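Trehalose-6-phosphate phosphatase (Candida albicans, PDB 5DXI) belongs to the trehalose-phosphatase family of the HAD clan and holds a magnesium ion and beryllium trifluoride together in one pocket. Local coordinates at residues 11-19 with 259-267; 105-113 with 184-194. All coordinates share one frame; numbering follows the deposited sequence.

Interaction 1: residues 11-19 with 259-267; sequences PLLLNNYKE and NKFGSYGVY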
loop_
_atom_site.group_PDB
_atom_site.type_symbol
_atom_site.label_atom_id
_atom_site.label_comp_id
_atom_site.label_asym_id
_atom_site.label_seq_id
_atom_site.Cartn_x
_atom_site.Cartn_y
_atom_site.Cartn_z
ATOM N N PRO A 11 -11.220 13.695 14.467
ATOM C CA PRO A 11 -10.962 13.988 15.889
ATOM C C PRO A 11 -10.641 12.766 16.743
ATOM O O PRO A 11 -9.754 12.853 17.601
ATOM C CB PRO A 11 -12.266 14.647 16.343
ATOM C CG PRO A 11 -12.741 15.353 15.105
ATOM C CD PRO A 11 -12.442 14.379 13.991
ATOM N N LEU A 12 -11.345 11.657 16.519
ATOM C CA LEU A 12 -11.044 10.412 17.217
ATOM C C LEU A 12 -9.639 9.923 16.855
ATOM O O LEU A 12 -8.883 9.495 17.726
ATOM C CB LEU A 12 -12.082 9.325 16.886
ATOM C CG LEU A 12 -11.740 7.904 17.369
ATOM C CD1 LEU A 12 -11.526 7.876 18.868
ATOM C CD2 LEU A 12 -12.797 6.877 16.971
ATOM N N LEU A 13 -9.301 9.975 15.570
ATOM C CA LEU A 13 -7.979 9.527 15.136
ATOM C C LEU A 13 -6.914 10.319 15.896
ATOM O O LEU A 13 -5.954 9.743 16.432
ATOM C CB LEU A 13 -7.797 9.685 13.620
ATOM C CG LEU A 13 -6.490 9.093 13.077
ATOM C CD1 LEU A 13 -6.527 7.561 13.150
ATOM C CD2 LEU A 13 -6.251 9.542 11.665
ATOM N N LEU A 14 -7.132 11.632 15.977
ATOM C CA LEU A 14 -6.212 12.535 16.662
ATOM C C LEU A 14 -6.108 12.171 18.137
ATOM O O LEU A 14 -5.014 12.116 18.699
ATOM C CB LEU A 14 -6.677 13.988 16.499
ATOM C CG LEU A 14 -5.843 15.109 17.138
ATOM C CD1 LEU A 14 -4.404 15.106 16.628
ATOM C CD2 LEU A 14 -6.497 16.463 16.892
ATOM N N ASN A 15 -7.251 11.903 18.767
ATOM C CA ASN A 15 -7.248 11.535 20.176
ATOM C C ASN A 15 -6.510 10.233 20.446
ATOM O O ASN A 15 -5.758 10.132 21.419
ATOM C CB ASN A 15 -8.678 11.462 20.711
ATOM C CG ASN A 15 -9.270 12.843 20.922
ATOM O OD1 ASN A 15 -8.534 13.797 21.198
ATOM N ND2 ASN A 15 -10.591 12.964 20.792
ATOM N N ASN A 16 -6.724 9.235 19.597
ATOM C CA ASN A 16 -6.064 7.950 19.785
ATOM C C ASN A 16 -4.554 8.134 19.566
ATOM O O ASN A 16 -3.742 7.534 20.276
ATOM C CB ASN A 16 -6.624 6.902 18.821
ATOM C CG ASN A 16 -6.342 5.468 19.266
ATOM O OD1 ASN A 16 -7.160 4.842 19.922
ATOM N ND2 ASN A 16 -5.165 4.966 18.947
ATOM N N TYR A 17 -4.199 8.974 18.590
ATOM C CA TYR A 17 -2.793 9.289 18.289
ATOM C C TYR A 17 -2.080 9.876 19.494
ATOM O O TYR A 17 -1.050 9.366 19.919
ATOM C CB TYR A 17 -2.685 10.273 17.117
ATOM C CG TYR A 17 -1.256 10.743 16.821
ATOM C CD1 TYR A 17 -0.403 9.976 16.045
ATOM C CD2 TYR A 17 -0.779 11.969 17.293
ATOM C CE1 TYR A 17 0.893 10.401 15.752
ATOM C CE2 TYR A 17 0.522 12.401 17.007
ATOM C CZ TYR A 17 1.350 11.604 16.241
ATOM O OH TYR A 17 2.638 11.997 15.949
ATOM N N LYS A 18 -2.654 10.924 20.069
ATOM C CA LYS A 18 -2.009 11.605 21.179
ATOM C C LYS A 18 -2.008 10.765 22.467
ATOM O O LYS A 18 -1.156 10.950 23.334
ATOM C CB LYS A 18 -2.654 12.983 21.382
ATOM C CG LYS A 18 -2.456 13.837 20.131
ATOM C CD LYS A 18 -3.045 15.238 20.213
ATOM C CE LYS A 18 -1.955 16.315 19.994
ATOM N NZ LYS A 18 -0.974 16.011 18.886
ATOM N N GLU A 19 -2.944 9.827 22.583
ATOM C CA GLU A 19 -2.976 8.939 23.737
ATOM C C GLU A 19 -1.915 7.835 23.659
ATOM O O GLU A 19 -1.405 7.381 24.687
ATOM C CB GLU A 19 -4.364 8.311 23.892
ATOM C CG GLU A 19 -4.866 8.269 25.328
ATOM C CD GLU A 19 -5.318 9.628 25.831
ATOM O OE1 GLU A 19 -5.410 10.576 25.020
ATOM O OE2 GLU A 19 -5.577 9.749 27.046
ATOM N N ASN A 259 -8.048 -0.188 24.665
ATOM C CA ASN A 259 -7.661 1.143 25.127
ATOM C C ASN A 259 -8.877 1.911 25.653
ATOM O O ASN A 259 -9.963 1.348 25.756
ATOM C CB ASN A 259 -6.967 1.944 24.008
ATOM C CG ASN A 259 -7.842 2.136 22.767
ATOM O OD1 ASN A 259 -9.069 2.137 22.846
ATOM N ND2 ASN A 259 -7.199 2.341 21.614
ATOM N N LYS A 260 -8.692 3.192 25.973
ATOM C CA LYS A 260 -9.783 4.027 26.485
ATOM C C LYS A 260 -10.915 4.214 25.472
ATOM O O LYS A 260 -11.980 4.713 25.822
ATOM C CB LYS A 260 -9.269 5.406 26.932
ATOM C CG LYS A 260 -8.842 6.314 25.796
ATOM C CD LYS A 260 -8.385 7.696 26.278
ATOM C CE LYS A 260 -9.306 8.260 27.349
ATOM N NZ LYS A 260 -9.064 9.714 27.574
ATOM N N PHE A 261 -10.673 3.877 24.208
ATOM C CA PHE A 261 -11.709 4.026 23.179
ATOM C C PHE A 261 -12.374 2.695 22.818
ATOM O O PHE A 261 -13.121 2.615 21.841
ATOM C CB PHE A 261 -11.130 4.660 21.903
ATOM C CG PHE A 261 -10.245 5.852 22.154
ATOM C CD1 PHE A 261 -10.785 7.125 22.236
ATOM C CD2 PHE A 261 -8.872 5.699 22.285
ATOM C CE1 PHE A 261 -9.977 8.221 22.465
ATOM C CE2 PHE A 261 -8.061 6.791 22.512
ATOM C CZ PHE A 261 -8.612 8.054 22.598
ATOM N N GLY A 262 -12.096 1.655 23.601
ATOM C CA GLY A 262 -12.637 0.327 23.355
ATOM C C GLY A 262 -12.071 -0.357 22.118
ATOM O O GLY A 262 -12.618 -1.348 21.641
ATOM N N SER A 263 -10.947 0.139 21.611
ATOM C CA SER A 263 -10.345 -0.461 20.425
ATOM C C SER A 263 -8.922 -0.902 20.703
ATOM O O SER A 263 -8.469 -0.926 21.852
ATOM C CB SER A 263 -10.365 0.517 19.236
ATOM O OG SER A 263 -9.387 1.538 19.368
ATOM N N TYR A 264 -8.235 -1.294 19.641
ATOM C CA TYR A 264 -6.827 -1.615 19.731
ATOM C C TYR A 264 -6.004 -0.601 18.932
ATOM O O TYR A 264 -4.813 -0.802 18.694
ATOM C CB TYR A 264 -6.577 -3.034 19.240
ATOM C CG TYR A 264 -7.274 -4.079 20.088
ATOM C CD1 TYR A 264 -6.873 -4.320 21.400
ATOM C CD2 TYR A 264 -8.315 -4.836 19.570
ATOM C CE1 TYR A 264 -7.503 -5.278 22.176
ATOM C CE2 TYR A 264 -8.948 -5.794 20.334
ATOM C CZ TYR A 264 -8.540 -6.009 21.636
ATOM O OH TYR A 264 -9.170 -6.967 22.395
ATOM N N GLY A 265 -6.649 0.489 18.522
ATOM C CA GLY A 265 -5.959 1.534 17.781
ATOM C C GLY A 265 -5.716 1.227 16.310
ATOM O O GLY A 265 -4.867 1.861 15.677
ATOM N N VAL A 266 -6.494 0.307 15.741
ATOM C CA VAL A 266 -6.275 -0.103 14.358
ATOM C C VAL A 266 -7.158 0.679 13.376
ATOM O O VAL A 266 -8.387 0.575 13.407
ATOM C CB VAL A 266 -6.532 -1.610 14.193
ATOM C CG1 VAL A 266 -6.211 -2.057 12.777
ATOM C CG2 VAL A 266 -5.701 -2.395 15.196
ATOM N N TYR A 267 -6.535 1.449 12.485
ATOM C CA TYR A 267 -7.316 2.260 11.555
ATOM C C TYR A 267 -6.945 2.004 10.082
ATOM O O TYR A 267 -6.079 2.685 9.512
ATOM C CB TYR A 267 -7.169 3.748 11.886
ATOM C CG TYR A 267 -7.590 4.119 13.300
ATOM C CD1 TYR A 267 -8.923 4.378 13.613
ATOM C CD2 TYR A 267 -6.644 4.251 14.311
ATOM C CE1 TYR A 267 -9.307 4.725 14.902
ATOM C CE2 TYR A 267 -7.011 4.602 15.595
ATOM C CZ TYR A 267 -8.344 4.837 15.887
ATOM O OH TYR A 267 -8.691 5.190 17.168
#
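Leu13 lays one methyl, CD1, over a face of the Tyr267 ring, 3.7 Å from the centroid and 20° off the normal, a CH-pi contact. Its CG stands anti to the backbone N (chi1 -174°), which carries the methyl out from the flank of the helix to the ring. One turn further on, Asn16 comes to the edge of the same tyrosine: its CG sits in the ring plane, its CB lies 3.2 Å from Tyr267 OH, and the amide is turned almost square to the ring, at 79°. From there Asn16 OD1 faces the loop that precedes the strand, 3.0 Å from Asn259 ND2 and 3.0 Å from Phe261 CD2. Phe261 packs against the helix, its rim touching Leu12, Asn15 and Asn16. Leu12 CD1 reaches its CD1 at 3.5 Å, the two side chains sliding past each other in opposite directions, while Glu19 CB touches the ring edge. At the outer margin a salt bridge of 3.5 Å joins Glu19 OE2 to Lys260 NZ, and Lys260 CG lies over a face of the Phe261 ring.

The loop is shaped from within. Asn259 OD1 takes Phe261 N at 2.7 Å and Ser263 N at 3.0 Å from opposite faces of its amide plane, while Ser263 OG accepts from Asn259 ND2 and Gly265 N. Leu13 and Asn16 also touch strand 227-232, the neighbour of Tyr267's own strand. The pattern is that of an Asx turn followed by an ST turn leading into a parallel strand, with a helix packed on the alpha/beta core of a HAD-type fold.

Interaction 2: residues 105-113 with 184-194; sequences LAASFDMSW and VRPKFVNKGEI. With BEF (beryllium trifluoride ion), chain F.
Leu105 meets Ile194 methyl to methyl, CD2 to CD1 at 3.8 Å, where the loop after strand 103-104 passes helix 191-199. Its CB, with the CB of Ala106, also borders Val189 CG1. A type I turn from Ala106 to Phe109 then swings the chain round and brings the Phe109 ring in. Val189 CG1 approaches that ring at its edge, 3.5 Å from CE2; with CG1 anti to the carbonyl carbon (chi1 -72°), this methyl is the branch that meets the ring. Pro186 CB lies 3.9 Å from Phe109 CD2, and Phe188 CB borders CZ of the same ring.

Asp110 looks after its own chain: OD1 receives Ser112 N at 2.9 Å, an Asx turn, and Ser112 OG as well. Met111 sends only its terminal CE toward Pro186. Trp113 closes the walk, its indole brought alongside the strand end by a chi1 of 54°, with CG between the backbone N and the carbonyl carbon. CZ3 rests 3.5 Å from Val184 CG1, and CZ2 lies 3.7 Å from Pro186 CD, the proline crossing at about a right angle. Elsewhere Tyr171 meets the indole edge-to-face.

Several polar groups of 184-194 are engaged elsewhere. Arg185 NH1 donates to Pro186 O at 2.9 Å, Asn190 OD1 caps the helix N terminus, and Lys191 NZ reaches F1 of beryllium trifluoride at 2.7 Å while also pairing with Asp237. Between the two segments the contacts are made by methyls, proline and aromatic rings, which implies that close fit and burial from water, not directional bonds, hold them together, while the ligand-binding lysine extends away from this apolar packing.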
loop_
_atom_site.group_PDB
_atom_site.type_symbol
_atom_site.label_atom_id
_atom_site.label_comp_id
_atom_site.label_asym_id
_atom_site.label_seq_id
_atom_site.Cartn_x
_atom_site.Cartn_y
_atom_site.Cartn_z
ATOM N N LEU A 105 12.050 -10.516 -0.348
ATOM C CA LEU A 105 11.204 -11.578 0.200
ATOM C C LEU A 105 10.829 -12.609 -0.861
ATOM O O LEU A 105 10.329 -13.687 -0.538
ATOM C CB LEU A 105 9.939 -10.998 0.851
ATOM C CG LEU A 105 10.022 -10.179 2.155
ATOM C CD1 LEU A 105 10.786 -8.874 2.035
ATOM C CD2 LEU A 105 8.613 -9.914 2.679
ATOM N N ALA A 106 11.076 -12.291 -2.129
ATOM C CA ALA A 106 10.750 -13.224 -3.206
ATOM C C ALA A 106 12.004 -13.897 -3.780
ATOM O O ALA A 106 11.938 -14.574 -4.801
ATOM C CB ALA A 106 9.986 -12.513 -4.310
ATOM N N ALA A 107 13.140 -13.705 -3.119
ATOM C CA ALA A 107 14.431 -14.156 -3.643
ATOM C C ALA A 107 14.461 -15.659 -3.954
ATOM O O ALA A 107 15.221 -16.107 -4.807
ATOM C CB ALA A 107 15.541 -13.800 -2.664
ATOM N N SER A 108 13.649 -16.440 -3.257
ATOM C CA SER A 108 13.678 -17.886 -3.451
ATOM C C SER A 108 12.572 -18.359 -4.393
ATOM O O SER A 108 12.463 -19.557 -4.682
ATOM C CB SER A 108 13.570 -18.603 -2.107
ATOM O OG SER A 108 12.311 -18.360 -1.499
ATOM N N PHE A 109 11.741 -17.426 -4.856
ATOM C CA PHE A 109 10.608 -17.775 -5.715
ATOM C C PHE A 109 10.989 -18.019 -7.177
ATOM O O PHE A 109 11.952 -17.455 -7.686
ATOM C CB PHE A 109 9.517 -16.695 -5.647
ATOM C CG PHE A 109 8.692 -16.735 -4.384
ATOM C CD1 PHE A 109 8.442 -17.940 -3.739
ATOM C CD2 PHE A 109 8.125 -15.583 -3.867
ATOM C CE1 PHE A 109 7.670 -17.982 -2.579
ATOM C CE2 PHE A 109 7.349 -15.621 -2.719
ATOM C CZ PHE A 109 7.124 -16.815 -2.074
ATOM N N ASP A 110 10.227 -18.894 -7.826
ATOM C CA ASP A 110 10.356 -19.162 -9.254
ATOM C C ASP A 110 9.896 -17.954 -10.088
ATOM O O ASP A 110 8.767 -17.483 -9.939
ATOM C CB ASP A 110 9.545 -20.417 -9.605
ATOM C CG ASP A 110 9.480 -20.701 -11.106
ATOM O OD1 ASP A 110 10.330 -20.212 -11.879
ATOM O OD2 ASP A 110 8.552 -21.432 -11.513
ATOM N N MET A 111 10.770 -17.479 -10.973
ATOM C CA MET A 111 10.501 -16.289 -11.777
ATOM C C MET A 111 10.221 -16.585 -13.251
ATOM O O MET A 111 10.148 -15.667 -14.066
ATOM C CB MET A 111 11.685 -15.322 -11.672
ATOM C CG MET A 111 11.865 -14.730 -10.287
ATOM S SD MET A 111 10.399 -13.785 -9.830
ATOM C CE MET A 111 10.437 -13.875 -8.042
ATOM N N SER A 112 10.028 -17.853 -13.599
ATOM C CA SER A 112 9.918 -18.214 -15.011
ATOM C C SER A 112 8.588 -17.788 -15.630
ATOM O O SER A 112 8.417 -17.825 -16.845
ATOM C CB SER A 112 10.136 -19.720 -15.193
ATOM O OG SER A 112 9.117 -20.479 -14.568
ATOM N N TRP A 113 7.647 -17.375 -14.790
ATOM C CA TRP A 113 6.380 -16.849 -15.270
ATOM C C TRP A 113 6.529 -15.486 -15.959
ATOM O O TRP A 113 5.703 -15.125 -16.791
ATOM C CB TRP A 113 5.385 -16.738 -14.109
ATOM C CG TRP A 113 5.911 -15.962 -12.946
ATOM C CD1 TRP A 113 6.593 -16.459 -11.872
ATOM C CD2 TRP A 113 5.822 -14.547 -12.747
ATOM N NE1 TRP A 113 6.925 -15.440 -11.007
ATOM C CE2 TRP A 113 6.461 -14.256 -11.524
ATOM C CE3 TRP A 113 5.256 -13.497 -13.480
ATOM C CZ2 TRP A 113 6.549 -12.961 -11.017
ATOM C CZ3 TRP A 113 5.339 -12.214 -12.971
ATOM C CH2 TRP A 113 5.977 -11.957 -11.751
ATOM N N VAL A 184 1.149 -8.207 -12.238
ATOM C CA VAL A 184 1.348 -9.613 -11.911
ATOM C C VAL A 184 2.538 -9.791 -10.972
ATOM O O VAL A 184 3.618 -9.252 -11.206
ATOM C CB VAL A 184 1.570 -10.463 -13.177
ATOM C CG1 VAL A 184 1.810 -11.915 -12.803
ATOM C CG2 VAL A 184 0.361 -10.351 -14.112
ATOM N N ARG A 185 2.332 -10.533 -9.894
ATOM C CA ARG A 185 3.406 -10.783 -8.959
ATOM C C ARG A 185 3.112 -12.087 -8.213
ATOM O O ARG A 185 1.975 -12.554 -8.243
ATOM C CB ARG A 185 3.558 -9.596 -8.007
ATOM C CG ARG A 185 2.359 -9.374 -7.161
ATOM C CD ARG A 185 2.704 -9.284 -5.685
ATOM N NE ARG A 185 1.529 -8.802 -4.970
ATOM C CZ ARG A 185 0.476 -9.555 -4.685
ATOM N NH1 ARG A 185 0.467 -10.844 -5.011
ATOM N NH2 ARG A 185 -0.559 -9.028 -4.054
ATOM N N PRO A 186 4.143 -12.680 -7.567
ATOM C CA PRO A 186 3.969 -13.937 -6.829
ATOM C C PRO A 186 2.856 -13.800 -5.825
ATOM O O PRO A 186 2.698 -12.731 -5.230
ATOM C CB PRO A 186 5.316 -14.136 -6.125
ATOM C CG PRO A 186 6.297 -13.400 -6.980
ATOM C CD PRO A 186 5.536 -12.196 -7.490
ATOM N N LYS A 187 2.066 -14.855 -5.677
ATOM C CA LYS A 187 0.887 -14.792 -4.845
ATOM C C LYS A 187 1.249 -14.731 -3.367
ATOM O O LYS A 187 0.506 -14.161 -2.566
ATOM C CB LYS A 187 -0.036 -15.982 -5.135
ATOM C CG LYS A 187 -1.410 -15.834 -4.514
ATOM C CD LYS A 187 -2.469 -16.682 -5.224
ATOM C CE LYS A 187 -2.395 -18.132 -4.815
ATOM N NZ LYS A 187 -2.828 -18.302 -3.399
ATOM N N PHE A 188 2.382 -15.311 -2.993
ATOM C CA PHE A 188 2.668 -15.463 -1.572
ATOM C C PHE A 188 3.558 -14.357 -1.001
ATOM O O PHE A 188 3.980 -14.434 0.152
ATOM C CB PHE A 188 3.286 -16.845 -1.320
ATOM C CG PHE A 188 2.360 -17.971 -1.690
ATOM C CD1 PHE A 188 1.239 -18.242 -0.919
ATOM C CD2 PHE A 188 2.585 -18.733 -2.825
ATOM C CE1 PHE A 188 0.367 -19.265 -1.266
ATOM C CE2 PHE A 188 1.718 -19.753 -3.179
ATOM C CZ PHE A 188 0.607 -20.018 -2.397
ATOM N N VAL A 189 3.836 -13.338 -1.813
ATOM C CA VAL A 189 4.288 -12.034 -1.315
ATOM C C VAL A 189 3.191 -11.001 -1.626
ATOM O O VAL A 189 2.602 -11.035 -2.708
ATOM C CB VAL A 189 5.632 -11.580 -1.936
ATOM C CG1 VAL A 189 6.811 -12.404 -1.398
ATOM C CG2 VAL A 189 5.577 -11.616 -3.457
ATOM N N ASN A 190 2.900 -10.117 -0.673
ATOM C CA ASN A 190 1.894 -9.069 -0.859
ATOM C C ASN A 190 1.953 -8.056 0.284
ATOM O O ASN A 190 2.640 -8.286 1.285
ATOM C CB ASN A 190 0.485 -9.659 -0.952
ATOM C CG ASN A 190 0.117 -10.473 0.277
ATOM O OD1 ASN A 190 -0.213 -9.917 1.335
ATOM N ND2 ASN A 190 0.141 -11.804 0.136
ATOM N N LYS A 191 1.240 -6.940 0.134
ATOM C CA LYS A 191 1.298 -5.864 1.124
ATOM C C LYS A 191 0.755 -6.325 2.487
ATOM O O LYS A 191 1.130 -5.780 3.521
ATOM C CB LYS A 191 0.533 -4.632 0.632
ATOM C CG LYS A 191 1.151 -3.909 -0.578
ATOM C CD LYS A 191 0.575 -2.494 -0.732
ATOM C CE LYS A 191 1.258 -1.687 -1.869
ATOM N NZ LYS A 191 0.655 -0.303 -1.945
ATOM N N GLY A 192 -0.130 -7.319 2.487
ATOM C CA GLY A 192 -0.656 -7.869 3.726
ATOM C C GLY A 192 0.412 -8.572 4.561
ATOM O O GLY A 192 0.412 -8.466 5.789
ATOM N N GLU A 193 1.334 -9.272 3.895
ATOM C CA GLU A 193 2.468 -9.903 4.572
ATOM C C GLU A 193 3.359 -8.868 5.234
ATOM O O GLU A 193 3.834 -9.056 6.360
ATOM C CB GLU A 193 3.323 -10.702 3.584
ATOM C CG GLU A 193 2.931 -12.132 3.415
ATOM C CD GLU A 193 2.895 -12.877 4.734
ATOM O OE1 GLU A 193 3.918 -12.886 5.468
ATOM O OE2 GLU A 193 1.825 -13.433 5.026
ATOM N N ILE A 194 3.612 -7.790 4.500
ATOM C CA ILE A 194 4.437 -6.693 4.999
ATOM C C ILE A 194 3.829 -6.131 6.282
ATOM O O ILE A 194 4.528 -5.923 7.279
ATOM C CB ILE A 194 4.587 -5.545 3.946
ATOM C CG1 ILE A 194 5.136 -6.080 2.623
ATOM C CG2 ILE A 194 5.491 -4.429 4.459
ATOM C CD1 ILE A 194 6.533 -6.679 2.735
HETATM BE BE BEF F . 0.728 2.507 -3.385
HETATM F F1 BEF F . 1.005 1.013 -4.291
HETATM F F2 BEF F . 0.087 3.245 -4.856
HETATM F F3 BEF F . 2.303 3.212 -3.766
#

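From the N terminus, helix 10-19 comes first and meets residues 259-267 some 240 residues later, so interaction 1 closes a loop that takes in most of the chain. Interaction 2 falls wholly within that span: the chain leaves strand 103-104 at the margin of the large mixed sheet, builds the four-stranded antiparallel sheet with its helices, and returns through 184-194. The two closures nest and do not cross. Interaction 1 ties the N-terminal helix to the core sheet; interaction 2 joins the outgoing and returning connections between the two sheets. They lie on opposite sides of the chain's centre, with their own centres about 33 Å apart.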